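Local coordinates for protein DNA polymerase III subunit beta (Pseudomonas aeruginosa, PDB 4TSZ) that forms a sliding clamp that tethers DNA polymerases and other proteins to DNA and so confers processivity on them, at residues E[33-38]-E[44-49]. Numbering follows the deposited sequence.
Sequences NVLLVV and SLTGTD
L35 faces T46, and V37 faces S44, as the two hydrogen-bonded pairs of an antiparallel β hairpin. Each pair closes a ring of two backbone bonds: L35 N reaches T46 O at 2.8 Å and T46 N returns to L35 O at 2.9 Å; V37 and S44 repeat the pattern. Between them sits the non-hydrogen-bonded pair L36–L45, where L45 CA lies 3.3 Å from L35 O in a CA-H...O contact.

Water bridges add to both rings. One donates to L35 O and also hydrogen-bonds T46 OG1; the other does the same for V37 O and S44 OG. Both hydroxyls stand anti to their own carbonyl carbon (chi1 -53° in T46, -68° in S44), which brings them to these waters.

On the opposite face the contact is apolar. L36 and L45 run side by side, CD1 of L36 4.0 Å from CD2 of L45, and V34 CG2 touches L45 CB. Helix 8-19 packs over this face, with L11, P14 and L15 against L45.

The hairpin is thus two-sided: apolar toward helix 8-19 of the N-terminal clamp domain, bridged by two waters on the L35, V37, S44 and T46 side, part of which is also packed, T46 against V55 and F117.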
ATOM      1  N   ASN E  33      -6.136 -20.515  13.688  1.00 42.07           N
ATOM      2  CA  ASN E  33      -5.453 -20.585  14.968  1.00 41.25           C
ATOM      3  C   ASN E  33      -3.982 -20.956  14.913  1.00 44.40           C
ATOM      4  O   ASN E  33      -3.526 -21.628  13.980  1.00 44.18           O
ATOM      5  CB  ASN E  33      -6.217 -21.516  15.925  1.00 38.61           C
ATOM      6  CG  ASN E  33      -7.539 -20.970  16.419  1.00 45.76           C
ATOM      7  OD1 ASN E  33      -8.067 -19.991  15.904  1.00 37.32           O
ATOM      8  ND2 ASN E  33      -8.092 -21.577  17.460  1.00 32.98           N
ATOM      9  N   VAL E  34      -3.239 -20.495  15.938  1.00 39.11           N
ATOM     10  CA  VAL E  34      -1.851 -20.842  16.168  1.00 38.26           C
ATOM     11  C   VAL E  34      -1.847 -21.968  17.208  1.00 41.18           C
ATOM     12  O   VAL E  34      -2.532 -21.862  18.230  1.00 40.32           O
ATOM     13  CB  VAL E  34      -0.931 -19.633  16.560  1.00 41.33           C
ATOM     14  CG1 VAL E  34      -1.466 -18.855  17.756  1.00 40.76           C
ATOM     15  CG2 VAL E  34       0.498 -20.089  16.825  1.00 41.43           C
ATOM     16  N   LEU E  35      -1.113 -23.054  16.934  1.00 37.63           N
ATOM     17  CA  LEU E  35      -0.967 -24.149  17.888  1.00 37.39           C
ATOM     18  C   LEU E  35       0.157 -23.757  18.865  1.00 43.49           C
ATOM     19  O   LEU E  35       1.270 -23.462  18.433  1.00 44.62           O
ATOM     20  CB  LEU E  35      -0.640 -25.480  17.177  1.00 36.83           C
ATOM     21  CG  LEU E  35      -0.186 -26.662  18.072  1.00 39.71           C
ATOM     22  CD1 LEU E  35      -1.314 -27.165  18.966  1.00 39.33           C
ATOM     23  CD2 LEU E  35       0.399 -27.795  17.238  1.00 37.33           C
ATOM     24  N   LEU E  36      -0.156 -23.732  20.169  1.00 39.79           N
ATOM     25  CA  LEU E  36       0.780 -23.415  21.253  1.00 39.90           C
ATOM     26  C   LEU E  36       1.072 -24.718  21.988  1.00 43.03           C
ATOM     27  O   LEU E  36       0.140 -25.382  22.430  1.00 42.37           O
ATOM     28  CB  LEU E  36       0.128 -22.405  22.224  1.00 40.14           C
ATOM     29  CG  LEU E  36       0.416 -20.898  22.096  1.00 45.01           C
ATOM     30  CD1 LEU E  36       0.744 -20.449  20.659  1.00 44.54           C
ATOM     31  CD2 LEU E  36      -0.716 -20.086  22.697  1.00 45.19           C
ATOM     32  N   VAL E  37       2.353 -25.108  22.081  1.00 39.27           N
ATOM     33  CA  VAL E  37       2.756 -26.333  22.778  1.00 40.01           C
ATOM     34  C   VAL E  37       3.876 -25.996  23.764  1.00 46.01           C
ATOM     35  O   VAL E  37       4.933 -25.503  23.354  1.00 44.84           O
ATOM     36  CB  VAL E  37       3.171 -27.499  21.823  1.00 43.62           C
ATOM     37  CG1 VAL E  37       3.679 -28.712  22.607  1.00 44.53           C
ATOM     38  CG2 VAL E  37       2.032 -27.912  20.898  1.00 42.65           C
ATOM     39  N   VAL E  38       3.640 -26.273  25.060  1.00 44.35           N
ATOM     40  CA  VAL E  38       4.644 -26.109  26.105  1.00 45.59           C
ATOM     41  C   VAL E  38       5.107 -27.526  26.496  1.00 52.56           C
ATOM     42  O   VAL E  38       4.305 -28.331  26.965  1.00 51.90           O
ATOM     43  CB  VAL E  38       4.177 -25.261  27.327  1.00 49.25           C
ATOM     44  CG1 VAL E  38       5.203 -25.295  28.464  1.00 50.27           C
ATOM     45  CG2 VAL E  38       3.890 -23.821  26.915  1.00 47.81           C
ATOM     46  N   SER E  44       6.512 -23.933  21.552  1.00 47.49           N
ATOM     47  CA  SER E  44       6.483 -24.086  20.101  1.00 46.50           C
ATOM     48  C   SER E  44       5.207 -23.443  19.605  1.00 51.05           C
ATOM     49  O   SER E  44       4.155 -23.598  20.233  1.00 51.23           O
ATOM     50  CB  SER E  44       6.536 -25.556  19.694  1.00 48.92           C
ATOM     51  OG  SER E  44       7.798 -26.119  20.017  1.00 58.69           O
ATOM     52  N   LEU E  45       5.302 -22.690  18.502  1.00 47.61           N
ATOM     53  CA  LEU E  45       4.167 -21.998  17.882  1.00 46.23           C
ATOM     54  C   LEU E  45       4.050 -22.508  16.458  1.00 48.66           C
ATOM     55  O   LEU E  45       5.022 -22.436  15.708  1.00 48.62           O
ATOM     56  CB  LEU E  45       4.343 -20.452  17.899  1.00 46.31           C
ATOM     57  CG  LEU E  45       4.466 -19.768  19.270  1.00 52.26           C
ATOM     58  CD1 LEU E  45       5.920 -19.657  19.702  1.00 54.34           C
ATOM     59  CD2 LEU E  45       3.864 -18.380  19.228  1.00 55.92           C
ATOM     60  N   THR E  46       2.884 -23.054  16.093  1.00 44.77           N
ATOM     61  CA  THR E  46       2.671 -23.596  14.755  1.00 44.28           C
ATOM     62  C   THR E  46       1.493 -22.944  14.029  1.00 48.30           C
ATOM     63  O   THR E  46       0.411 -22.808  14.596  1.00 47.57           O
ATOM     64  CB  THR E  46       2.567 -25.133  14.803  1.00 49.48           C
ATOM     65  OG1 THR E  46       3.702 -25.669  15.490  1.00 49.75           O
ATOM     66  CG2 THR E  46       2.450 -25.765  13.414  1.00 46.05           C
ATOM     67  N   GLY E  47       1.728 -22.585  12.768  1.00 45.18           N
ATOM     68  CA  GLY E  47       0.737 -22.034  11.850  1.00 43.66           C
ATOM     69  C   GLY E  47       0.756 -22.833  10.564  1.00 48.19           C
ATOM     70  O   GLY E  47       1.823 -23.279  10.135  1.00 49.19           O
ATOM     71  N   THR E  48      -0.419 -23.043   9.948  1.00 44.37           N
ATOM     72  CA  THR E  48      -0.564 -23.809   8.707  1.00 43.74           C
ATOM     73  C   THR E  48      -1.748 -23.351   7.859  1.00 47.95           C
ATOM     74  O   THR E  48      -2.713 -22.785   8.387  1.00 48.42           O
ATOM     75  CB  THR E  48      -0.609 -25.339   8.993  1.00 49.74           C
ATOM     76  OG1 THR E  48      -0.429 -26.041   7.764  1.00 52.29           O
ATOM     77  CG2 THR E  48      -1.913 -25.799   9.660  1.00 47.00           C
ATOM     78  N   ASP E  49      -1.684 -23.631   6.554  1.00 44.58           N
ATOM     79  CA  ASP E  49      -2.765 -23.389   5.590  1.00 44.30           C
ATOM     80  C   ASP E  49      -3.027 -24.716   4.853  1.00 49.91           C
ATOM     81  O   ASP E  49      -3.709 -24.736   3.827  1.00 50.21           O
ATOM     82  CB  ASP E  49      -2.419 -22.229   4.616  1.00 44.66           C
ATOM     83  CG  ASP E  49      -1.301 -22.497   3.610  1.00 47.84           C
ATOM     84  OD1 ASP E  49      -0.631 -23.537   3.731  1.00 49.22           O
ATOM     85  OD2 ASP E  49      -1.088 -21.650   2.714  1.00 49.78           O
TER
HETATM   86  O   HOH W   1       3.360 -25.663  18.378  1.00 37.45           O
HETATM   87  O   HOH W   2       7.345 -26.943  22.800  1.00 45.72           O